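Local coordinates for conserved hypothetical protein (Shewanella loihica, PDB 2GPI) that is of unknown function, belongs to the DUF1488 family and may take part in transcriptional regulation of the shikimate pathway, at residues A[6-11]-A[68-73]; A[21-26]-A[64-69]; A[47-52]-A[56-61]. All coordinates share one frame; numbering follows the deposited sequence.

Contacts 1 and 2 lay the same helix, 63-75, on two neighbouring antiparallel strands of one sheet, 6-8 and 20-27; their centres are about 4 Å apart. The rings of Phe8 and Phe23 carry them, and the Thr9 and Thr24 hydroxyls probably hydrogen-bond, OG1 to OG1, at 2.6 Å. Contact 3 lies toward the surface, its centre about 15 Å from that of contact 2 and about 19 Å from that of contact 1, and joins the loop 47-52 to helix 52-61, which precedes helix 63-75. Phe59 on that helix reaches back into contact 2, where its CE2 lies 3.7 Å from Phe23 CD1. No ligand or active site is known here.

Contact 1. Residues A[6-11]-A[68-73]; sequences IIFTEQ and EQAEKL
The Phe8 ring meets helix 63-75 with its outer end, and the backbone N of Glu71 lies at its edge, near the ring plane, 3.8 Å from CZ. Ala70 CB comes in obliquely on the CE1 side, also at 3.8 Å, while the CB of Glu71 sits 4.0 Å from CE2. The tip of the ring is thus set between two successive residues of the helix. Phe8 CG stands opposite the carbonyl carbon, and from there the ring reaches from the strand to the helix surface. The second flat group, the Glu71 carboxylate, is turned 68° from the ring plane and does not stack on it. Its chain starts opposite the backbone N and bends sharply at chi2, -86°, which carries the carboxylate toward Ile6. There OE2 lies 3.3 Å from Ile6 CD1, a close packing contact between an oxygen and a methyl group, with CG of Glu71 4.0 Å from the same methyl. Glu75 OE2 is also close to this carboxylate, so the two like charges would probably raise the affinity of one of them for a proton. No hydrogen bond joins the two segments. Around them, Phe8 also touches Ala25 of strand 20-27 and Glu67 of the helix, and Ala70 packs on Phe23 and Val87. The strand 6-8 and helix segment axes come within 9.9 Å at 149°, roughly antiparallel; the spacing is that of a helix layered on a largely antiparallel sheet, a two-layer alpha-beta packing.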
loop_
_atom_site.group_PDB
_atom_site.type_symbol
_atom_site.label_atom_id
_atom_site.label_comp_id
_atom_site.label_asym_id
_atom_site.label_seq_id
_atom_site.Cartn_x
_atom_site.Cartn_y
_atom_site.Cartn_z
ATOM N N ILE A 6 5.733 9.047 -9.855
ATOM C CA ILE A 6 5.434 7.805 -9.117
ATOM C C ILE A 6 4.028 7.393 -9.456
ATOM O O ILE A 6 3.081 8.068 -9.120
ATOM C CB ILE A 6 5.596 7.922 -7.569
ATOM C CG1 ILE A 6 7.032 8.317 -7.226
ATOM C CG2 ILE A 6 5.237 6.577 -6.896
ATOM C CD1 ILE A 6 7.228 9.004 -5.858
ATOM N N ILE A 7 3.885 6.275 -10.166
ATOM C CA ILE A 7 2.597 5.790 -10.639
ATOM C C ILE A 7 2.170 4.558 -9.842
ATOM O O ILE A 7 2.964 3.645 -9.623
ATOM C CB ILE A 7 2.717 5.367 -12.100
ATOM C CG1 ILE A 7 3.121 6.563 -12.991
ATOM C CG2 ILE A 7 1.409 4.694 -12.604
ATOM C CD1 ILE A 7 3.498 6.166 -14.473
ATOM N N PHE A 8 0.916 4.527 -9.425
ATOM C CA PHE A 8 0.351 3.361 -8.788
ATOM C C PHE A 8 -0.368 2.520 -9.826
ATOM O O PHE A 8 -1.344 2.961 -10.461
ATOM C CB PHE A 8 -0.534 3.782 -7.628
ATOM C CG PHE A 8 0.271 4.375 -6.533
ATOM C CD1 PHE A 8 0.812 3.564 -5.555
ATOM C CD2 PHE A 8 0.612 5.692 -6.554
ATOM C CE1 PHE A 8 1.673 4.079 -4.601
ATOM C CE2 PHE A 8 1.424 6.212 -5.567
ATOM C CZ PHE A 8 1.954 5.378 -4.589
ATOM N N THR A 9 0.172 1.334 -10.053
ATOM C CA THR A 9 -0.246 0.532 -11.182
ATOM C C THR A 9 -1.341 -0.500 -10.896
ATOM O O THR A 9 -1.743 -1.257 -11.810
ATOM C CB THR A 9 0.998 -0.131 -11.803
ATOM O OG1 THR A 9 1.719 -0.872 -10.802
ATOM C CG2 THR A 9 1.924 0.900 -12.461
ATOM N N GLU A 10 -1.846 -0.518 -9.655
ATOM C CA GLU A 10 -3.081 -1.230 -9.324
ATOM C C GLU A 10 -3.035 -2.746 -9.539
ATOM O O GLU A 10 -4.042 -3.361 -9.897
ATOM C CB GLU A 10 -4.281 -0.610 -10.060
ATOM C CG GLU A 10 -4.473 0.892 -9.752
ATOM C CD GLU A 10 -4.439 1.223 -8.259
ATOM O OE1 GLU A 10 -5.316 0.751 -7.495
ATOM O OE2 GLU A 10 -3.528 2.003 -7.838
ATOM N N GLN A 11 -1.852 -3.323 -9.322
ATOM C CA GLN A 11 -1.721 -4.765 -9.189
ATOM C C GLN A 11 -1.931 -5.024 -7.699
ATOM O O GLN A 11 -1.063 -4.758 -6.880
ATOM C CB GLN A 11 -0.359 -5.225 -9.747
ATOM C CG GLN A 11 -0.179 -4.902 -11.226
ATOM C CD GLN A 11 1.167 -5.325 -11.785
ATOM O OE1 GLN A 11 1.914 -6.060 -11.148
ATOM N NE2 GLN A 11 1.473 -4.867 -12.998
ATOM N N GLU A 68 -1.612 7.777 -1.242
ATOM C CA GLU A 68 -1.019 9.062 -0.881
ATOM C C GLU A 68 0.109 8.849 0.108
ATOM O O GLU A 68 1.187 9.432 -0.012
ATOM C CB GLU A 68 -2.058 10.016 -0.297
ATOM C CG GLU A 68 -1.530 11.335 0.066
ATOM C CD GLU A 68 -2.620 12.313 0.430
ATOM O OE1 GLU A 68 -3.692 11.894 0.880
ATOM O OE2 GLU A 68 -2.380 13.521 0.284
ATOM N N GLN A 69 -0.174 8.030 1.109
ATOM C CA GLN A 69 0.820 7.748 2.163
ATOM C C GLN A 69 2.030 6.975 1.574
ATOM O O GLN A 69 3.169 7.301 1.896
ATOM C CB GLN A 69 0.189 7.011 3.342
ATOM C CG GLN A 69 1.165 6.718 4.463
ATOM C CD GLN A 69 1.806 7.917 5.141
ATOM O OE1 GLN A 69 1.299 9.035 5.075
ATOM N NE2 GLN A 69 2.913 7.673 5.866
ATOM N N ALA A 70 1.781 5.997 0.689
ATOM C CA ALA A 70 2.883 5.270 0.064
ATOM C C ALA A 70 3.745 6.219 -0.743
ATOM O O ALA A 70 4.987 6.090 -0.752
ATOM C CB ALA A 70 2.349 4.139 -0.830
ATOM N N GLU A 71 3.108 7.162 -1.448
ATOM C CA GLU A 71 3.842 8.137 -2.250
ATOM C C GLU A 71 4.763 9.005 -1.394
ATOM O O GLU A 71 5.936 9.225 -1.748
ATOM C CB GLU A 71 2.880 9.002 -3.065
ATOM C CG GLU A 71 3.554 9.637 -4.277
ATOM C CD GLU A 71 4.210 10.898 -3.989
ATOM O OE1 GLU A 71 3.902 11.519 -2.939
ATOM O OE2 GLU A 71 5.056 11.314 -4.853
ATOM N N LYS A 72 4.268 9.416 -0.248
ATOM C CA LYS A 72 5.034 10.210 0.676
ATOM C C LYS A 72 6.219 9.402 1.180
ATOM O O LYS A 72 7.353 9.879 1.220
ATOM C CB LYS A 72 4.152 10.627 1.841
ATOM C CG LYS A 72 4.863 11.485 2.790
ATOM C CD LYS A 72 3.986 11.765 4.031
ATOM C CE LYS A 72 4.357 10.822 5.193
ATOM N N LEU A 73 5.943 8.155 1.548
ATOM C CA LEU A 73 7.026 7.293 2.058
ATOM C C LEU A 73 8.136 7.109 1.012
ATOM O O LEU A 73 9.345 7.132 1.317
ATOM C CB LEU A 73 6.458 5.953 2.511
ATOM C CG LEU A 73 5.581 5.964 3.769
ATOM C CD1 LEU A 73 4.875 4.606 3.941
ATOM C CD2 LEU A 73 6.400 6.369 5.017
#

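Contact 2. Residues A[21-26]-A[64-69]; sequences IHFTAQ and FDIEEQ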
loop_
_atom_site.group_PDB
_atom_site.type_symbol
_atom_site.label_atom_id
_atom_site.label_comp_id
_atom_site.label_asym_id
_atom_site.label_seq_id
_atom_site.Cartn_x
_atom_site.Cartn_y
_atom_site.Cartn_z
ATOM N N ILE A 21 -2.164 -6.593 2.153
ATOM C CA ILE A 21 -2.424 -6.244 0.777
ATOM C C ILE A 21 -1.111 -5.756 0.153
ATOM O O ILE A 21 -0.421 -4.872 0.694
ATOM C CB ILE A 21 -3.505 -5.161 0.611
ATOM C CG1 ILE A 21 -4.929 -5.720 0.933
ATOM C CG2 ILE A 21 -3.487 -4.555 -0.841
ATOM C CD1 ILE A 21 -5.471 -6.618 -0.144
ATOM N N HIS A 22 -0.795 -6.356 -0.965
ATOM C CA HIS A 22 0.372 -5.996 -1.772
ATOM C C HIS A 22 -0.162 -5.129 -2.942
ATOM O O HIS A 22 -1.035 -5.559 -3.734
ATOM C CB HIS A 22 1.096 -7.282 -2.192
ATOM C CG HIS A 22 2.201 -7.084 -3.243
ATOM N ND1 HIS A 22 2.699 -8.112 -4.008
ATOM C CD2 HIS A 22 2.911 -5.972 -3.588
ATOM C CE1 HIS A 22 3.664 -7.649 -4.789
ATOM N NE2 HIS A 22 3.810 -6.349 -4.562
ATOM N N PHE A 23 0.399 -3.928 -3.071
ATOM C CA PHE A 23 0.040 -3.028 -4.157
ATOM C C PHE A 23 1.334 -2.496 -4.783
ATOM O O PHE A 23 2.379 -2.547 -4.190
ATOM C CB PHE A 23 -0.947 -1.923 -3.777
ATOM C CG PHE A 23 -0.494 -0.968 -2.689
ATOM C CD1 PHE A 23 -0.418 -1.353 -1.362
ATOM C CD2 PHE A 23 -0.150 0.327 -3.004
ATOM C CE1 PHE A 23 -0.058 -0.432 -0.379
ATOM C CE2 PHE A 23 0.226 1.243 -2.011
ATOM C CZ PHE A 23 0.279 0.865 -0.728
ATOM N N THR A 24 1.242 -2.017 -5.996
ATOM C CA THR A 24 2.421 -1.710 -6.776
ATOM C C THR A 24 2.510 -0.228 -7.168
ATOM O O THR A 24 1.516 0.419 -7.485
ATOM C CB THR A 24 2.437 -2.552 -8.064
ATOM O OG1 THR A 24 1.167 -2.408 -8.727
ATOM C CG2 THR A 24 2.680 -4.018 -7.747
ATOM N N ALA A 25 3.715 0.306 -7.074
ATOM C CA ALA A 25 4.042 1.617 -7.609
ATOM C C ALA A 25 5.146 1.396 -8.612
ATOM O O ALA A 25 5.778 0.352 -8.648
ATOM C CB ALA A 25 4.524 2.557 -6.521
ATOM N N GLN A 26 5.374 2.376 -9.466
ATOM C CA GLN A 26 6.422 2.270 -10.443
ATOM C C GLN A 26 6.972 3.652 -10.681
ATOM O O GLN A 26 6.221 4.628 -10.761
ATOM C CB GLN A 26 5.791 1.717 -11.712
ATOM C CG GLN A 26 6.713 1.290 -12.721
ATOM C CD GLN A 26 5.947 0.563 -13.811
ATOM O OE1 GLN A 26 5.310 -0.472 -13.564
ATOM N NE2 GLN A 26 5.991 1.114 -15.014
ATOM N N PHE A 64 -7.022 5.984 -2.295
ATOM C CA PHE A 64 -6.278 7.235 -2.497
ATOM C C PHE A 64 -5.590 7.731 -1.215
ATOM O O PHE A 64 -4.504 8.285 -1.279
ATOM C CB PHE A 64 -7.138 8.300 -3.191
ATOM C CG PHE A 64 -7.440 7.907 -4.607
ATOM C CD1 PHE A 64 -6.549 8.270 -5.613
ATOM C CD2 PHE A 64 -8.511 7.088 -4.911
ATOM C CE1 PHE A 64 -6.734 7.847 -6.924
ATOM C CE2 PHE A 64 -8.716 6.644 -6.248
ATOM C CZ PHE A 64 -7.819 7.028 -7.239
ATOM N N ASP A 65 -6.177 7.462 -0.061
ATOM C CA ASP A 65 -5.475 7.746 1.189
ATOM C C ASP A 65 -4.246 6.868 1.359
ATOM O O ASP A 65 -3.197 7.300 1.844
ATOM C CB ASP A 65 -6.435 7.489 2.352
ATOM C CG ASP A 65 -7.564 8.531 2.457
ATOM O OD1 ASP A 65 -7.497 9.609 1.809
ATOM O OD2 ASP A 65 -8.496 8.241 3.233
ATOM N N ILE A 66 -4.399 5.593 1.038
ATOM C CA ILE A 66 -3.293 4.622 1.206
ATOM C C ILE A 66 -2.157 4.938 0.255
ATOM O O ILE A 66 -1.000 4.983 0.630
ATOM C CB ILE A 66 -3.785 3.179 1.056
ATOM C CG1 ILE A 66 -4.763 2.778 2.174
ATOM C CG2 ILE A 66 -2.624 2.172 1.034
ATOM C CD1 ILE A 66 -5.586 1.545 1.903
ATOM N N GLU A 67 -2.511 5.124 -1.022
ATOM C CA GLU A 67 -1.505 5.428 -2.042
ATOM C C GLU A 67 -0.854 6.808 -1.784
ATOM O O GLU A 67 0.368 6.943 -2.032
ATOM C CB GLU A 67 -2.098 5.284 -3.455
ATOM C CG GLU A 67 -2.416 3.774 -3.766
ATOM C CD GLU A 67 -3.019 3.486 -5.113
ATOM O OE1 GLU A 67 -3.532 4.407 -5.793
ATOM O OE2 GLU A 67 -2.953 2.278 -5.520
ATOM N N GLU A 68 -1.612 7.777 -1.242
ATOM C CA GLU A 68 -1.019 9.062 -0.881
ATOM C C GLU A 68 0.109 8.849 0.108
ATOM O O GLU A 68 1.187 9.432 -0.012
ATOM C CB GLU A 68 -2.058 10.016 -0.297
ATOM C CG GLU A 68 -1.530 11.335 0.066
ATOM C CD GLU A 68 -2.620 12.313 0.430
ATOM O OE1 GLU A 68 -3.692 11.894 0.880
ATOM O OE2 GLU A 68 -2.380 13.521 0.284
ATOM N N GLN A 69 -0.174 8.030 1.109
ATOM C CA GLN A 69 0.820 7.748 2.163
ATOM C C GLN A 69 2.030 6.975 1.574
ATOM O O GLN A 69 3.169 7.301 1.896
ATOM C CB GLN A 69 0.189 7.011 3.342
ATOM C CG GLN A 69 1.165 6.718 4.463
ATOM C CD GLN A 69 1.806 7.917 5.141
ATOM O OE1 GLN A 69 1.299 9.035 5.075
ATOM N NE2 GLN A 69 2.913 7.673 5.866
HETATM O O HOH W 1 -1.145 0.000 -6.885
#
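Phe23 makes the direct contact from the strand, followed one residue on by Thr24, whose backbone joins in through a water. The Phe23 ring stands with CG between its backbone N and carbonyl carbon (chi1 60°), which raises the ring from the sheet toward helix 63-75. There CZ lies 3.6 Å from Ile66 CG2, and CE1 3.9 Å from the same methyl, both reached obliquely. On the same side of the ring plane, but nearer CE2, Glu67 CG comes within 4.1 Å of that atom; the two side chains run past each other in opposite directions, with ring and carboxylate planes 32° apart. Glu67 packs by its CG methylene, and its extended chain carries the carboxylate on past the ring to the water. At Thr24 the carbonyl oxygen accepts a bond from a water, 2.8 Å from O, and the same water lies 3.2 Å from Glu67 OE2, although it has more acceptors in reach than protons to give. Glu67 OE1 forms a salt bridge with Arg63, which also bridges to Glu10 OE1, and Glu10 OE2 lies close to Glu67 OE2. Phe59 covers the junction from helix 52-61, touching Phe23, Ile66 and Glu67. The chemistry is that of a buried apolar layer with one acid let into it: the short OE2 approach, if real, may mean that one acid carries a proton, while Arg63 would offset part of the negative charge.

Contact 3. Residues A[47-52]-A[56-61]; sequences EKINNS and LSLFEQ
Apolar packing centres on Leu58, whose two methyl groups reach from helix 52-61 to the loop before it. CD1 lies 3.8 Å from Ile49 CG1, the two side chains sliding past each other in opposite directions. CD2 meets the end of Glu47, 3.8 Å from OE1; the carboxylate end crosses the leucine fork obliquely, a van der Waals contact. Leu58 CG stands opposite its carbonyl carbon (chi1 -68°), and the fork of methyls lies toward the loop; Ala45 and Leu41 of helix 38-45 add to this apolar patch, touching Leu58 and Ile49 respectively. The one direct hydrogen bond across the segments runs from Leu56 N to Ser52 O over 3.0 Å with an N-H...O angle of 159°, the i to i+4 bond of the first helical turn. Water-mediated contact is made by one water that donates to Glu47 OE1 at 3.2 Å and to Gln61 OE1 at 2.8 Å, tying the loop to the end of the helix. Glu47 has an extended chain, CG opposite its backbone N, which brings the carboxylate this far, and its other oxygen, OE2, accepts a bond from Gln54 NE2. The amide of Gln54 also bonds Lys48 O and Asn50 N, and so fastens the loop backbone to the helix at several points. At the start of helix 52-61 Asn51 holds the N-cap position, with OD1 accepting from the N of Glu53. A loop lying alongside an Asn-capped helix and packing on its Leu58 makes the connection between helices 38-45 and 52-61.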
loop_
_atom_site.group_PDB
_atom_site.type_symbol
_atom_site.label_atom_id
_atom_site.label_comp_id
_atom_site.label_asym_id
_atom_site.label_seq_id
_atom_site.Cartn_x
_atom_site.Cartn_y
_atom_site.Cartn_z
ATOM N N GLU A 47 -12.975 -2.123 10.879
ATOM C CA GLU A 47 -13.622 -3.378 10.480
ATOM C C GLU A 47 -12.612 -4.507 10.499
ATOM O O GLU A 47 -11.512 -4.381 9.932
ATOM C CB GLU A 47 -14.141 -3.195 9.042
ATOM C CG GLU A 47 -14.959 -4.288 8.468
ATOM C CD GLU A 47 -15.579 -3.879 7.127
ATOM O OE1 GLU A 47 -16.036 -2.704 6.995
ATOM O OE2 GLU A 47 -15.637 -4.727 6.207
ATOM N N LYS A 48 -13.008 -5.630 11.053
ATOM C CA LYS A 48 -12.159 -6.805 10.990
ATOM C C LYS A 48 -12.346 -7.550 9.641
ATOM O O LYS A 48 -13.455 -7.584 9.102
ATOM C CB LYS A 48 -12.408 -7.673 12.186
ATOM C CG LYS A 48 -11.900 -6.954 13.436
ATOM C CD LYS A 48 -11.872 -7.817 14.656
ATOM C CE LYS A 48 -11.522 -6.978 15.884
ATOM N NZ LYS A 48 -12.594 -5.988 16.162
ATOM N N ILE A 49 -11.235 -8.043 9.109
ATOM C CA ILE A 49 -11.165 -8.677 7.803
ATOM C C ILE A 49 -11.251 -10.164 7.956
ATOM O O ILE A 49 -10.478 -10.764 8.724
ATOM C CB ILE A 49 -9.803 -8.365 7.074
ATOM C CG1 ILE A 49 -9.813 -6.963 6.491
ATOM C CG2 ILE A 49 -9.535 -9.350 5.951
ATOM C CD1 ILE A 49 -8.431 -6.387 6.122
ATOM N N ASN A 50 -12.175 -10.790 7.237
ATOM C CA ASN A 50 -12.314 -12.258 7.294
ATOM C C ASN A 50 -12.413 -12.919 5.920
ATOM O O ASN A 50 -12.657 -14.114 5.844
ATOM C CB ASN A 50 -13.528 -12.649 8.125
ATOM C CG ASN A 50 -14.783 -11.967 7.659
ATOM O OD1 ASN A 50 -15.091 -11.920 6.468
ATOM N ND2 ASN A 50 -15.501 -11.355 8.616
ATOM N N ASN A 51 -12.235 -12.137 4.860
ATOM C CA ASN A 51 -12.306 -12.673 3.513
ATOM C C ASN A 51 -11.430 -11.783 2.633
ATOM O O ASN A 51 -11.384 -10.563 2.776
ATOM C CB ASN A 51 -13.767 -12.712 3.039
ATOM C CG ASN A 51 -13.941 -13.486 1.745
ATOM O OD1 ASN A 51 -13.403 -13.082 0.713
ATOM N ND2 ASN A 51 -14.682 -14.580 1.787
ATOM N N SER A 52 -10.655 -12.401 1.748
ATOM C CA SER A 52 -9.789 -11.635 0.868
ATOM C C SER A 52 -10.550 -10.686 -0.063
ATOM O O SER A 52 -9.988 -9.642 -0.459
ATOM C CB SER A 52 -8.825 -12.562 0.090
ATOM O OG SER A 52 -9.518 -13.440 -0.790
ATOM N N LEU A 56 -9.708 -6.624 -0.223
ATOM C CA LEU A 56 -9.490 -5.838 -1.438
ATOM C C LEU A 56 -10.508 -4.690 -1.488
ATOM O O LEU A 56 -10.181 -3.563 -1.846
ATOM C CB LEU A 56 -9.619 -6.701 -2.682
ATOM C CG LEU A 56 -9.647 -5.900 -3.980
ATOM C CD1 LEU A 56 -8.344 -5.153 -4.106
ATOM C CD2 LEU A 56 -9.869 -6.804 -5.220
ATOM N N SER A 57 -11.740 -4.950 -1.083
ATOM C CA SER A 57 -12.774 -3.912 -1.055
ATOM C C SER A 57 -12.405 -2.766 -0.104
ATOM O O SER A 57 -12.606 -1.585 -0.418
ATOM C CB SER A 57 -14.141 -4.502 -0.702
ATOM O OG SER A 57 -15.131 -3.485 -0.661
ATOM N N LEU A 58 -11.827 -3.100 1.033
ATOM C CA LEU A 58 -11.382 -2.082 1.992
ATOM C C LEU A 58 -10.208 -1.262 1.439
ATOM O O LEU A 58 -10.191 -0.021 1.580
ATOM C CB LEU A 58 -11.077 -2.703 3.358
ATOM C CG LEU A 58 -12.300 -3.261 4.134
ATOM C CD1 LEU A 58 -11.818 -3.988 5.384
ATOM C CD2 LEU A 58 -13.340 -2.161 4.439
ATOM N N PHE A 59 -9.236 -1.922 0.815
ATOM C CA PHE A 59 -8.183 -1.195 0.111
ATOM C C PHE A 59 -8.787 -0.182 -0.885
ATOM O O PHE A 59 -8.414 1.024 -0.918
ATOM C CB PHE A 59 -7.190 -2.134 -0.586
ATOM C CG PHE A 59 -6.143 -1.392 -1.352
ATOM C CD1 PHE A 59 -6.401 -0.944 -2.643
ATOM C CD2 PHE A 59 -4.917 -1.039 -0.749
ATOM C CE1 PHE A 59 -5.460 -0.189 -3.364
ATOM C CE2 PHE A 59 -3.983 -0.273 -1.505
ATOM C CZ PHE A 59 -4.249 0.122 -2.774
ATOM N N GLU A 60 -9.718 -0.681 -1.704
ATOM C CA GLU A 60 -10.351 0.202 -2.711
ATOM C C GLU A 60 -11.073 1.377 -2.065
ATOM O O GLU A 60 -10.982 2.533 -2.567
ATOM C CB GLU A 60 -11.268 -0.628 -3.591
ATOM C CG GLU A 60 -10.528 -1.506 -4.507
ATOM C CD GLU A 60 -9.737 -0.751 -5.588
ATOM O OE1 GLU A 60 -9.879 0.486 -5.747
ATOM O OE2 GLU A 60 -8.986 -1.416 -6.284
ATOM N N GLN A 61 -11.756 1.126 -0.954
ATOM C CA GLN A 61 -12.466 2.192 -0.217
ATOM C C GLN A 61 -11.524 3.319 0.210
ATOM O O GLN A 61 -11.902 4.482 0.198
ATOM C CB GLN A 61 -13.204 1.618 0.982
ATOM C CG GLN A 61 -13.979 2.626 1.776
ATOM C CD GLN A 61 -14.869 1.947 2.812
ATOM O OE1 GLN A 61 -15.125 0.720 2.728
ATOM N NE2 GLN A 61 -15.354 2.735 3.786
HETATM O O HOH W 2 -16.283 -0.160 5.071
#